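Local coordinates for protein 2-oxo-1,2-dihydroquinoline 8-monooxygenase, oxygenase component (PDB 1Z02) that probably hydroxylates 2-oxo-1,2-dihydroquinoline at carbon 8, using a Rieske [2Fe-2S] cluster and a mononuclear iron, at residues N195-G200 and K343-R348; P186-V191 and M303-P308; D168-F173 and V313-Y318; L70-G75 and V141-G146. All blocks are in the same frame, centred on the assembly; numbering follows the deposited sequence.

Contacts 1, 2 and 3 all reach the seven-stranded antiparallel sheet of the catalytic part of the chain, whereas contact 4 joins two three-stranded sheets of the Rieske part. Contacts 2 and 3 are the closest pair, their centres about 8 Å apart, because they use the neighbouring strands 301-305 and 313-320, which V304 N and Q314 O join at 2.8 Å. Contact 1, at one edge strand of the sheet, 196-206, is centred about 13 Å from the centre of contact 2. The centre of contact 4 is about 20 Å from those of contacts 1 and 3 and about 25 Å from that of contact 2, yet N145 ND2 bonds V191 O across the two parts. All four lie away from the [2Fe-2S] cluster and from the iron held by H221, H225 and D365.

Contact 1 (N195-G200 and K343-R348); sequences NAVVHG and KKFQYR
The imidazole of H199 sets its CD2 over one face of the F345 ring, 3.4 Å from F345 CE2. This is the buried, tightly packed part of the contact: the two rings meet obliquely, with planes 50° apart and centroids 4.8 Å apart. V197 comes to the phenyl ring at its edge, where CG1 lies in the ring plane and V197 O stands 3.5 Å from F345 CE2. With CG anti to the backbone N (chi1 -177°), F345 reaches from helix 339-359 to strand 196-206; R334 of the neighbouring strand 325-335 and C336 also touch F345. The more solvent-facing rim is at Q346, whose bent chain brings its amide up to CE1 of the imidazole, obliquely, the planes of ring and amide 56° apart, while Y349 presents a further ring to H199. Strand and helix run nearly parallel, their axes 9.8 Å apart, a long helix packed beside the sheet, consistent with the Bet v 1-like (helix-grip) family of this part. An alanine in place of H199 is likely to open a gap over the F345 face and leave the Q346 amide less confined. The chemistry between strand and helix is thus mainly van der Waals and aromatic, and implies cohesion by shape rather than by charge.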
loop_
_atom_site.group_PDB
_atom_site.type_symbol
_atom_site.label_atom_id
_atom_site.label_comp_id
_atom_site.label_asym_id
_atom_site.label_seq_id
_atom_site.Cartn_x
_atom_site.Cartn_y
_atom_site.Cartn_z
ATOM N N ASN A 195 30.623 27.820 21.323
ATOM C CA ASN A 195 30.600 26.839 22.404
ATOM C C ASN A 195 29.224 26.251 22.698
ATOM O O ASN A 195 29.052 25.567 23.709
ATOM C CB ASN A 195 31.175 27.454 23.683
ATOM C CG ASN A 195 32.669 27.688 23.589
ATOM O OD1 ASN A 195 33.232 28.501 24.327
ATOM N ND2 ASN A 195 33.325 26.963 22.688
ATOM N N ALA A 196 28.245 26.519 21.835
ATOM C CA ALA A 196 26.911 25.954 22.036
ATOM C C ALA A 196 27.025 24.473 21.700
ATOM O O ALA A 196 27.575 24.114 20.662
ATOM C CB ALA A 196 25.885 26.634 21.111
ATOM N N VAL A 197 26.531 23.614 22.583
ATOM C CA VAL A 197 26.592 22.179 22.331
ATOM C C VAL A 197 25.196 21.635 22.052
ATOM O O VAL A 197 24.229 22.033 22.698
ATOM C CB VAL A 197 27.205 21.417 23.529
ATOM C CG1 VAL A 197 27.250 19.923 23.227
ATOM C CG2 VAL A 197 28.599 21.946 23.816
ATOM N N VAL A 198 25.094 20.734 21.079
ATOM C CA VAL A 198 23.809 20.149 20.712
ATOM C C VAL A 198 23.726 18.642 20.968
ATOM O O VAL A 198 24.617 17.887 20.579
ATOM C CB VAL A 198 23.500 20.378 19.207
ATOM C CG1 VAL A 198 22.214 19.679 18.830
ATOM C CG2 VAL A 198 23.392 21.859 18.905
ATOM N N HIS A 199 22.656 18.216 21.632
ATOM C CA HIS A 199 22.413 16.799 21.895
ATOM C C HIS A 199 20.964 16.583 21.505
ATOM O O HIS A 199 20.107 17.408 21.821
ATOM C CB HIS A 199 22.591 16.448 23.376
ATOM C CG HIS A 199 24.018 16.438 23.835
ATOM N ND1 HIS A 199 24.997 15.704 23.204
ATOM C CD2 HIS A 199 24.623 17.070 24.867
ATOM C CE1 HIS A 199 26.150 15.884 23.830
ATOM N NE2 HIS A 199 25.949 16.707 24.840
ATOM N N GLY A 200 20.682 15.492 20.808
ATOM C CA GLY A 200 19.309 15.256 20.417
ATOM C C GLY A 200 19.107 14.117 19.449
ATOM O O GLY A 200 19.945 13.219 19.320
ATOM N N LYS A 343 31.044 17.524 29.582
ATOM C CA LYS A 343 30.848 16.201 30.158
ATOM C C LYS A 343 29.629 16.182 31.067
ATOM O O LYS A 343 28.907 15.189 31.129
ATOM C CB LYS A 343 32.097 15.764 30.931
ATOM C CG LYS A 343 33.319 15.652 30.049
ATOM C CD LYS A 343 34.501 15.057 30.786
ATOM C CE LYS A 343 35.715 14.956 29.867
ATOM N NZ LYS A 343 36.846 14.227 30.516
ATOM N N LYS A 344 29.393 17.279 31.773
ATOM C CA LYS A 344 28.231 17.348 32.651
ATOM C C LYS A 344 26.949 17.374 31.849
ATOM O O LYS A 344 25.979 16.698 32.194
ATOM C CB LYS A 344 28.301 18.585 33.526
ATOM C CG LYS A 344 29.494 18.548 34.404
ATOM C CD LYS A 344 29.253 19.283 35.681
ATOM C CE LYS A 344 30.218 18.771 36.714
ATOM N NZ LYS A 344 29.934 19.360 38.039
ATOM N N PHE A 345 26.964 18.159 30.776
ATOM C CA PHE A 345 25.818 18.299 29.890
ATOM C C PHE A 345 25.527 16.977 29.179
ATOM O O PHE A 345 24.374 16.549 29.089
ATOM C CB PHE A 345 26.097 19.413 28.874
ATOM C CG PHE A 345 24.954 19.697 27.939
ATOM C CD1 PHE A 345 23.635 19.729 28.400
ATOM C CD2 PHE A 345 25.204 19.976 26.595
ATOM C CE1 PHE A 345 22.586 20.035 27.532
ATOM C CE2 PHE A 345 24.169 20.283 25.727
ATOM C CZ PHE A 345 22.855 20.314 26.194
ATOM N N GLN A 346 26.579 16.330 28.689
ATOM C CA GLN A 346 26.451 15.050 27.988
ATOM C C GLN A 346 25.858 14.020 28.944
ATOM O O GLN A 346 24.945 13.274 28.598
ATOM C CB GLN A 346 27.833 14.579 27.506
ATOM C CG GLN A 346 27.875 13.193 26.847
ATOM C CD GLN A 346 27.230 13.169 25.476
ATOM O OE1 GLN A 346 26.073 12.766 25.318
ATOM N NE2 GLN A 346 27.974 13.619 24.475
ATOM N N TYR A 347 26.400 13.991 30.155
ATOM C CA TYR A 347 25.961 13.063 31.192
ATOM C C TYR A 347 24.506 13.290 31.616
ATOM O O TYR A 347 23.729 12.342 31.736
ATOM C CB TYR A 347 26.879 13.184 32.411
ATOM C CG TYR A 347 26.628 12.141 33.472
ATOM C CD1 TYR A 347 27.006 10.812 33.277
ATOM C CD2 TYR A 347 25.997 12.477 34.668
ATOM C CE1 TYR A 347 26.762 9.844 34.245
ATOM C CE2 TYR A 347 25.747 11.520 35.641
ATOM C CZ TYR A 347 26.130 10.207 35.424
ATOM O OH TYR A 347 25.866 9.260 36.384
ATOM N N ARG A 348 24.139 14.542 31.856
ATOM C CA ARG A 348 22.775 14.846 32.263
ATOM C C ARG A 348 21.795 14.625 31.117
ATOM O O ARG A 348 20.612 14.381 31.343
ATOM C CB ARG A 348 22.667 16.284 32.757
ATOM C CG ARG A 348 21.365 16.535 33.490
ATOM C CD ARG A 348 21.360 17.855 34.231
ATOM N NE ARG A 348 20.143 17.998 35.019
ATOM C CZ ARG A 348 19.862 17.282 36.103
ATOM N NH1 ARG A 348 18.721 17.479 36.751
ATOM N NH2 ARG A 348 20.725 16.386 36.552
#

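Contact 2 (P186-V191 and M303-P308); sequences PSSPSV and MVENWP
S188 OG makes one of the two shortest polar bonds of this contact, 2.6 Å to the O of water 2, and packs 3.2 Å from E305 CB. That water also accepts from N306 N, at 3.2 Å, and so ties the serine hydroxyl to the backbone of the opposing segment. S188 puts OG beside its own backbone N (chi1 -66°), which turns the hydroxyl onto the aliphatic start of the E305 side chain. From there the glutamate runs out extended, and E305 OE2 accepts a hydrogen bond from water 3, at 2.8 Å from the water O; the same water accepts from S188 N. W185 NE1 holds OE2 as well, while OE1 forms a salt bridge with R293, so both oxygens of this buried carboxylate are paired. The contact fastens the long connection between strands 147-152 and 196-206 to strand 301-305 and the residues that follow, an inner strand of the antiparallel sheet in the catalytic, Bet v 1-like part of the chain. N306 takes up left-handed backbone angles, and its side chain swings towards P186. There water 1 donates to both P186 O, 2.6 Å from the water O, and N306 OD1, and P186 CD comes within 4.0 Å of the same OD1. On its other side the amide is fixed by N306 ND2, which bonds H291 O.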
loop_
_atom_site.group_PDB
_atom_site.type_symbol
_atom_site.label_atom_id
_atom_site.label_comp_id
_atom_site.label_asym_id
_atom_site.label_seq_id
_atom_site.Cartn_x
_atom_site.Cartn_y
_atom_site.Cartn_z
ATOM N N PRO A 186 17.151 33.050 32.453
ATOM C CA PRO A 186 18.295 33.509 31.658
ATOM C C PRO A 186 18.144 33.262 30.150
ATOM O O PRO A 186 17.369 32.402 29.718
ATOM C CB PRO A 186 19.468 32.745 32.271
ATOM C CG PRO A 186 18.832 31.473 32.733
ATOM C CD PRO A 186 17.544 31.955 33.358
ATOM N N SER A 187 18.896 34.028 29.364
ATOM C CA SER A 187 18.863 33.944 27.908
ATOM C C SER A 187 19.137 32.553 27.343
ATOM O O SER A 187 20.102 31.892 27.735
ATOM C CB SER A 187 19.873 34.934 27.308
ATOM O OG SER A 187 19.517 36.281 27.582
ATOM N N SER A 188 18.286 32.119 26.414
ATOM C CA SER A 188 18.452 30.819 25.775
ATOM C C SER A 188 19.504 30.937 24.680
ATOM O O SER A 188 19.509 31.906 23.904
ATOM C CB SER A 188 17.137 30.337 25.153
ATOM O OG SER A 188 16.162 30.075 26.144
ATOM N N PRO A 189 20.422 29.963 24.611
ATOM C CA PRO A 189 21.471 29.985 23.594
ATOM C C PRO A 189 20.942 29.551 22.231
ATOM O O PRO A 189 19.887 28.926 22.133
ATOM C CB PRO A 189 22.505 29.012 24.152
ATOM C CG PRO A 189 21.655 27.997 24.843
ATOM C CD PRO A 189 20.638 28.862 25.567
ATOM N N SER A 190 21.682 29.894 21.182
ATOM C CA SER A 190 21.322 29.545 19.806
ATOM C C SER A 190 22.320 28.493 19.325
ATOM O O SER A 190 23.398 28.357 19.913
ATOM C CB SER A 190 21.408 30.791 18.916
ATOM O OG SER A 190 21.189 30.473 17.552
ATOM N N VAL A 191 21.988 27.732 18.284
ATOM C CA VAL A 191 22.951 26.747 17.807
ATOM C C VAL A 191 24.074 27.497 17.075
ATOM O O VAL A 191 25.109 26.922 16.731
ATOM C CB VAL A 191 22.329 25.684 16.839
ATOM C CG1 VAL A 191 21.120 25.081 17.444
ATOM C CG2 VAL A 191 22.087 26.262 15.493
ATOM N N MET A 303 10.964 26.878 19.483
ATOM C CA MET A 303 11.955 27.218 20.493
ATOM C C MET A 303 11.246 27.220 21.830
ATOM O O MET A 303 10.229 27.893 21.993
ATOM C CB MET A 303 12.575 28.597 20.264
ATOM C CG MET A 303 13.380 29.081 21.480
ATOM S SD MET A 303 14.524 30.459 21.191
ATOM C CE MET A 303 13.375 31.822 20.948
ATOM N N VAL A 304 11.775 26.454 22.777
ATOM C CA VAL A 304 11.205 26.388 24.112
ATOM C C VAL A 304 12.278 26.873 25.081
ATOM O O VAL A 304 13.116 26.089 25.531
ATOM C CB VAL A 304 10.813 24.952 24.501
ATOM C CG1 VAL A 304 9.905 24.987 25.714
ATOM C CG2 VAL A 304 10.122 24.254 23.341
ATOM N N GLU A 305 12.251 28.170 25.385
ATOM C CA GLU A 305 13.212 28.783 26.297
ATOM C C GLU A 305 13.085 28.212 27.701
ATOM O O GLU A 305 11.990 27.877 28.147
ATOM C CB GLU A 305 12.992 30.303 26.358
ATOM C CG GLU A 305 13.052 30.980 25.010
ATOM C CD GLU A 305 12.610 32.425 25.055
ATOM O OE1 GLU A 305 11.747 32.806 24.231
ATOM O OE2 GLU A 305 13.131 33.176 25.908
ATOM N N ASN A 306 14.218 28.102 28.387
ATOM C CA ASN A 306 14.259 27.606 29.757
ATOM C C ASN A 306 13.683 26.202 29.938
ATOM O O ASN A 306 12.967 25.923 30.907
ATOM C CB ASN A 306 13.538 28.586 30.681
ATOM C CG ASN A 306 14.166 28.649 32.051
ATOM O OD1 ASN A 306 15.376 28.861 32.181
ATOM N ND2 ASN A 306 13.354 28.470 33.084
ATOM N N TRP A 307 14.013 25.316 29.003
ATOM C CA TRP A 307 13.545 23.934 29.054
ATOM C C TRP A 307 14.658 22.985 28.604
ATOM O O TRP A 307 15.328 23.228 27.596
ATOM C CB TRP A 307 12.312 23.771 28.163
ATOM C CG TRP A 307 11.674 22.420 28.229
ATOM C CD1 TRP A 307 12.009 21.317 27.496
ATOM C CD2 TRP A 307 10.600 22.019 29.087
ATOM N NE1 TRP A 307 11.211 20.255 27.842
ATOM C CE2 TRP A 307 10.335 20.658 28.818
ATOM C CE3 TRP A 307 9.834 22.678 30.060
ATOM C CZ2 TRP A 307 9.337 19.941 29.486
ATOM C CZ3 TRP A 307 8.838 21.963 30.727
ATOM C CH2 TRP A 307 8.600 20.608 30.434
ATOM N N PRO A 308 14.874 21.889 29.351
ATOM C CA PRO A 308 14.142 21.509 30.569
ATOM C C PRO A 308 14.623 22.209 31.846
ATOM O O PRO A 308 13.989 22.113 32.898
ATOM C CB PRO A 308 14.337 19.997 30.624
ATOM C CG PRO A 308 15.670 19.817 30.019
ATOM C CD PRO A 308 15.686 20.767 28.856
HETATM O O HOH W 1 17.279 29.918 30.317
HETATM O O HOH W 2 17.340 28.384 27.801
HETATM O O HOH W 3 15.832 33.896 26.226
#

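Contact 3 (D168-F173 and V313-Y318); sequences DLPFRF and VQYEWY
P170 and Y315 lean obliquely against each other: P170 CG sits 3.7 Å from Y315 CE2 and 3.8 Å from Y315 CD2. V313 CG2, two residues earlier in the same strand, covers one face of that ring near its rim. L169 meets W317 differently, bringing L169 CD1 to the edge of the indole, near its plane, 4.0 Å from W317 CZ2. Both aromatic side chains place CG beside the backbone N (chi1 -68° in Y315, -78° in W317), and both thereby turn to the loop 168-173. Water 4 lies in the indole plane, its O 2.9 Å from W317 NE1, and passes the bond on to D168 O. At the phenol end water 5 donates both to Y315 OH, 2.6 Å from the water O, and to F171 O, while the hydroxyl hydrogen-bonds to P189 O. The loop packs against strand 313-320 of the catalytic sheet, near strand 43-49 of the Rieske part, where P46 touches W317 and H43 touches D168. Chemically this is a buried apolar seam in which W317 NE1 is satisfied by water 4, and Y315 OH by P189 O together with water 5, so the aromatic side chains can be buried without leaving their polar ends unpaired.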
loop_
_atom_site.group_PDB
_atom_site.type_symbol
_atom_site.label_atom_id
_atom_site.label_comp_id
_atom_site.label_asym_id
_atom_site.label_seq_id
_atom_site.Cartn_x
_atom_site.Cartn_y
_atom_site.Cartn_z
ATOM N N ASP A 168 16.180 31.749 9.094
ATOM C CA ASP A 168 15.259 30.622 9.242
ATOM C C ASP A 168 15.500 29.875 10.554
ATOM O O ASP A 168 15.214 28.676 10.666
ATOM C CB ASP A 168 15.399 29.653 8.061
ATOM C CG ASP A 168 14.744 30.174 6.794
ATOM O OD1 ASP A 168 14.834 29.496 5.746
ATOM O OD2 ASP A 168 14.130 31.264 6.841
ATOM N N LEU A 169 16.041 30.589 11.539
ATOM C CA LEU A 169 16.319 30.021 12.855
ATOM C C LEU A 169 15.590 30.884 13.879
ATOM O O LEU A 169 15.368 32.071 13.642
ATOM C CB LEU A 169 17.827 30.025 13.108
ATOM C CG LEU A 169 18.515 28.665 13.290
ATOM C CD1 LEU A 169 17.956 27.644 12.387
ATOM C CD2 LEU A 169 19.986 28.798 13.118
ATOM N N PRO A 170 15.202 30.305 15.026
ATOM C CA PRO A 170 14.490 31.081 16.055
ATOM C C PRO A 170 15.190 32.379 16.470
ATOM O O PRO A 170 16.385 32.555 16.212
ATOM C CB PRO A 170 14.378 30.095 17.216
ATOM C CG PRO A 170 14.276 28.768 16.505
ATOM C CD PRO A 170 15.331 28.892 15.423
ATOM N N PHE A 171 14.432 33.271 17.109
ATOM C CA PHE A 171 14.952 34.557 17.583
ATOM C C PHE A 171 16.089 34.305 18.565
ATOM O O PHE A 171 16.004 33.395 19.382
ATOM C CB PHE A 171 13.850 35.362 18.285
ATOM C CG PHE A 171 12.587 35.494 17.482
ATOM C CD1 PHE A 171 11.477 34.707 17.776
ATOM C CD2 PHE A 171 12.514 36.389 16.417
ATOM C CE1 PHE A 171 10.311 34.803 17.021
ATOM C CE2 PHE A 171 11.349 36.493 15.652
ATOM C CZ PHE A 171 10.248 35.698 15.957
ATOM N N ARG A 172 17.146 35.114 18.488
ATOM C CA ARG A 172 18.305 34.951 19.363
ATOM C C ARG A 172 18.296 35.890 20.560
ATOM O O ARG A 172 17.811 37.015 20.464
ATOM C CB ARG A 172 19.603 35.176 18.577
ATOM C CG ARG A 172 19.740 34.297 17.353
ATOM C CD ARG A 172 21.011 34.590 16.578
ATOM N NE ARG A 172 22.217 34.253 17.331
ATOM C CZ ARG A 172 23.443 34.257 16.816
ATOM N NH1 ARG A 172 24.486 33.939 17.575
ATOM N NH2 ARG A 172 23.630 34.574 15.537
ATOM N N PHE A 173 18.835 35.404 21.677
ATOM C CA PHE A 173 18.962 36.166 22.921
ATOM C C PHE A 173 20.433 36.072 23.324
ATOM O O PHE A 173 21.098 35.085 23.010
ATOM C CB PHE A 173 18.097 35.571 24.034
ATOM C CG PHE A 173 16.625 35.632 23.752
ATOM C CD1 PHE A 173 15.986 34.597 23.073
ATOM C CD2 PHE A 173 15.877 36.738 24.140
ATOM C CE1 PHE A 173 14.629 34.670 22.779
ATOM C CE2 PHE A 173 14.519 36.818 23.849
ATOM C CZ PHE A 173 13.896 35.782 23.169
ATOM N N VAL A 313 17.918 25.001 26.275
ATOM C CA VAL A 313 16.773 25.335 25.421
ATOM C C VAL A 313 16.465 24.186 24.458
ATOM O O VAL A 313 17.376 23.482 24.011
ATOM C CB VAL A 313 17.044 26.624 24.603
ATOM C CG1 VAL A 313 18.273 26.442 23.730
ATOM C CG2 VAL A 313 15.842 26.958 23.736
ATOM N N GLN A 314 15.180 23.986 24.157
ATOM C CA GLN A 314 14.778 22.927 23.238
ATOM C C GLN A 314 14.275 23.482 21.914
ATOM O O GLN A 314 13.434 24.383 21.882
ATOM C CB GLN A 314 13.689 22.039 23.850
ATOM C CG GLN A 314 13.335 20.834 22.961
ATOM C CD GLN A 314 12.481 19.791 23.672
ATOM O OE1 GLN A 314 12.682 19.514 24.853
ATOM N NE2 GLN A 314 11.538 19.195 22.950
ATOM N N TYR A 315 14.810 22.937 20.824
ATOM C CA TYR A 315 14.431 23.348 19.474
ATOM C C TYR A 315 13.867 22.152 18.732
ATOM O O TYR A 315 14.353 21.034 18.894
ATOM C CB TYR A 315 15.649 23.858 18.696
ATOM C CG TYR A 315 16.225 25.153 19.209
ATOM C CD1 TYR A 315 17.497 25.192 19.781
ATOM C CD2 TYR A 315 15.511 26.345 19.097
ATOM C CE1 TYR A 315 18.049 26.387 20.225
ATOM C CE2 TYR A 315 16.051 27.545 19.536
ATOM C CZ TYR A 315 17.324 27.559 20.100
ATOM O OH TYR A 315 17.858 28.743 20.551
ATOM N N GLU A 316 12.844 22.387 17.916
ATOM C CA GLU A 316 12.249 21.313 17.135
ATOM C C GLU A 316 11.977 21.737 15.700
ATOM O O GLU A 316 11.706 22.906 15.411
ATOM C CB GLU A 316 10.935 20.830 17.751
ATOM C CG GLU A 316 11.029 20.383 19.189
ATOM C CD GLU A 316 9.775 19.667 19.648
ATOM O OE1 GLU A 316 8.678 19.987 19.137
ATOM O OE2 GLU A 316 9.880 18.788 20.530
ATOM N N TRP A 317 12.073 20.764 14.805
ATOM C CA TRP A 317 11.806 20.957 13.388
ATOM C C TRP A 317 10.857 19.819 13.024
ATOM O O TRP A 317 10.856 18.780 13.679
ATOM C CB TRP A 317 13.093 20.824 12.573
ATOM C CG TRP A 317 13.986 22.026 12.600
ATOM C CD1 TRP A 317 13.988 23.059 11.709
ATOM C CD2 TRP A 317 15.025 22.310 13.550
ATOM N NE1 TRP A 317 14.966 23.968 12.038
ATOM C CE2 TRP A 317 15.615 23.533 13.164
ATOM C CE3 TRP A 317 15.514 21.647 14.685
ATOM C CZ2 TRP A 317 16.674 24.115 13.877
ATOM C CZ3 TRP A 317 16.570 22.222 15.397
ATOM C CH2 TRP A 317 17.138 23.446 14.987
ATOM N N TYR A 318 10.050 20.036 11.995
ATOM C CA TYR A 318 9.089 19.051 11.507
ATOM C C TYR A 318 9.302 19.132 10.000
ATOM O O TYR A 318 8.470 19.645 9.250
ATOM C CB TYR A 318 7.668 19.469 11.909
ATOM C CG TYR A 318 7.597 20.006 13.333
ATOM C CD1 TYR A 318 7.909 21.331 13.614
ATOM C CD2 TYR A 318 7.289 19.170 14.408
ATOM C CE1 TYR A 318 7.924 21.809 14.924
ATOM C CE2 TYR A 318 7.296 19.644 15.730
ATOM C CZ TYR A 318 7.618 20.964 15.974
ATOM O OH TYR A 318 7.647 21.445 17.265
HETATM O O HOH W 4 15.466 25.885 9.948
HETATM O O HOH W 5 17.667 31.270 19.821
#

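Contact 4 (L70-G75 and V141-G146); sequences LRRVNG and VHEVNG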
loop_
_atom_site.group_PDB
_atom_site.type_symbol
_atom_site.label_atom_id
_atom_site.label_comp_id
_atom_site.label_asym_id
_atom_site.label_seq_id
_atom_site.Cartn_x
_atom_site.Cartn_y
_atom_site.Cartn_z
ATOM N N LEU A 70 24.476 14.089 0.340
ATOM C CA LEU A 70 25.537 14.883 0.959
ATOM C C LEU A 70 26.831 14.093 1.088
ATOM O O LEU A 70 26.821 12.870 1.257
ATOM C CB LEU A 70 25.122 15.367 2.358
ATOM C CG LEU A 70 23.860 16.213 2.553
ATOM C CD1 LEU A 70 22.638 15.324 2.604
ATOM C CD2 LEU A 70 23.990 16.998 3.834
ATOM N N ARG A 71 27.945 14.807 0.994
ATOM C CA ARG A 71 29.262 14.198 1.129
ATOM C C ARG A 71 30.210 15.167 1.812
ATOM O O ARG A 71 30.180 16.366 1.535
ATOM C CB ARG A 71 29.851 13.819 -0.236
ATOM C CG ARG A 71 31.234 13.166 -0.114
ATOM C CD ARG A 71 31.966 13.066 -1.436
ATOM N NE ARG A 71 33.275 12.437 -1.258
ATOM C CZ ARG A 71 34.274 12.509 -2.136
ATOM N NH1 ARG A 71 35.425 11.901 -1.884
ATOM N NH2 ARG A 71 34.135 13.197 -3.262
ATOM N N ARG A 72 31.039 14.659 2.718
ATOM C CA ARG A 72 32.002 15.520 3.396
ATOM C C ARG A 72 33.377 15.272 2.796
ATOM O O ARG A 72 33.845 14.136 2.761
ATOM C CB ARG A 72 32.056 15.233 4.896
ATOM C CG ARG A 72 33.034 16.149 5.644
ATOM C CD ARG A 72 33.269 15.690 7.082
ATOM N NE ARG A 72 32.051 15.689 7.899
ATOM C CZ ARG A 72 31.459 16.783 8.369
ATOM N NH1 ARG A 72 30.357 16.681 9.096
ATOM N NH2 ARG A 72 31.970 17.984 8.125
ATOM N N VAL A 73 34.010 16.331 2.303
ATOM C CA VAL A 73 35.338 16.214 1.722
ATOM C C VAL A 73 36.241 17.292 2.304
ATOM O O VAL A 73 35.933 18.480 2.222
ATOM C CB VAL A 73 35.305 16.367 0.198
ATOM C CG1 VAL A 73 36.701 16.144 -0.366
ATOM C CG2 VAL A 73 34.360 15.360 -0.397
ATOM N N ASN A 74 37.361 16.868 2.885
ATOM C CA ASN A 74 38.304 17.792 3.506
ATOM C C ASN A 74 37.600 18.609 4.581
ATOM O O ASN A 74 37.825 19.810 4.709
ATOM C CB ASN A 74 38.917 18.736 2.467
ATOM C CG ASN A 74 39.720 17.998 1.404
ATOM O OD1 ASN A 74 40.485 17.077 1.706
ATOM N ND2 ASN A 74 39.557 18.409 0.153
ATOM N N GLY A 75 36.740 17.950 5.348
ATOM C CA GLY A 75 36.032 18.636 6.410
ATOM C C GLY A 75 34.801 19.403 5.983
ATOM O O GLY A 75 33.953 19.717 6.819
ATOM N N VAL A 141 24.991 24.613 1.980
ATOM C CA VAL A 141 25.117 23.951 3.265
ATOM C C VAL A 141 25.744 24.867 4.295
ATOM O O VAL A 141 26.675 25.616 3.999
ATOM C CB VAL A 141 26.008 22.694 3.167
ATOM C CG1 VAL A 141 26.226 22.092 4.547
ATOM C CG2 VAL A 141 25.364 21.670 2.240
ATOM N N HIS A 142 25.222 24.793 5.511
ATOM C CA HIS A 142 25.749 25.570 6.613
ATOM C C HIS A 142 25.805 24.660 7.839
ATOM O O HIS A 142 24.786 24.399 8.481
ATOM C CB HIS A 142 24.872 26.786 6.890
ATOM C CG HIS A 142 25.433 27.697 7.935
ATOM N ND1 HIS A 142 25.151 29.037 7.991
ATOM C CD2 HIS A 142 26.259 27.459 8.975
ATOM C CE1 HIS A 142 25.778 29.586 9.015
ATOM N NE2 HIS A 142 26.458 28.646 9.630
ATOM N N GLU A 143 27.003 24.177 8.145
ATOM C CA GLU A 143 27.218 23.294 9.287
ATOM C C GLU A 143 27.721 24.108 10.480
ATOM O O GLU A 143 28.627 24.933 10.339
ATOM C CB GLU A 143 28.246 22.219 8.921
ATOM C CG GLU A 143 28.478 21.172 10.009
ATOM C CD GLU A 143 29.447 20.106 9.577
ATOM O OE1 GLU A 143 29.535 19.062 10.250
ATOM O OE2 GLU A 143 30.127 20.314 8.558
ATOM N N VAL A 144 27.138 23.867 11.650
ATOM C CA VAL A 144 27.524 24.596 12.848
ATOM C C VAL A 144 27.172 23.828 14.127
ATOM O O VAL A 144 26.060 23.315 14.275
ATOM C CB VAL A 144 26.839 25.990 12.885
ATOM C CG1 VAL A 144 25.329 25.829 13.007
ATOM C CG2 VAL A 144 27.375 26.815 14.042
ATOM N N ASN A 145 28.143 23.749 15.035
ATOM C CA ASN A 145 27.996 23.074 16.323
ATOM C C ASN A 145 27.253 21.733 16.317
ATOM O O ASN A 145 26.311 21.524 17.092
ATOM C CB ASN A 145 27.348 24.026 17.337
ATOM C CG ASN A 145 28.236 25.218 17.659
ATOM O OD1 ASN A 145 29.441 25.065 17.835
ATOM N ND2 ASN A 145 27.642 26.407 17.741
ATOM N N GLY A 146 27.704 20.825 15.456
ATOM C CA GLY A 146 27.100 19.504 15.376
ATOM C C GLY A 146 25.871 19.365 14.494
ATOM O O GLY A 146 25.324 18.262 14.368
#
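The guanidinium of R72 and the carboxylate of E143 meet with their planes 34° apart: E143 OE1 lies at the guanidinium edge, near its plane, with NH1 and NH2 gripping one oxygen each; G75 also lies at that edge, in plane, rather than over a face. R72 NH1 reaches E143 OE1 at 2.8 Å with an N-H...O angle of 165°, on the syn side but tilted out of the carboxylate plane. R72 NH2 reaches E143 OE2 at 3.0 Å, using the syn lone pair of that oxygen. NH2 is shared, giving a second bond to G75 O at 2.9 Å from above that carbonyl's plane. The R72 chain, extended from CB, bends at chi3 (-61°) to present this end, and L53 O holds its NE. T50 OG1 is a further partner of E143 OE1. N74 and G75 form the type I' turn of the hairpin 66-73/76-81, and E143 stands on strand 141-144 of the other hairpin, with 147-152; the bridge thus ties the two small antiparallel sheets of the Rieske fold together. A leucine replacing R72 would probably leave the E143 carboxylate without its charged mate and release the G75 carbonyl from its grip. Two nearly straight, charged bonds imply an interface fixed in direction as well as in distance.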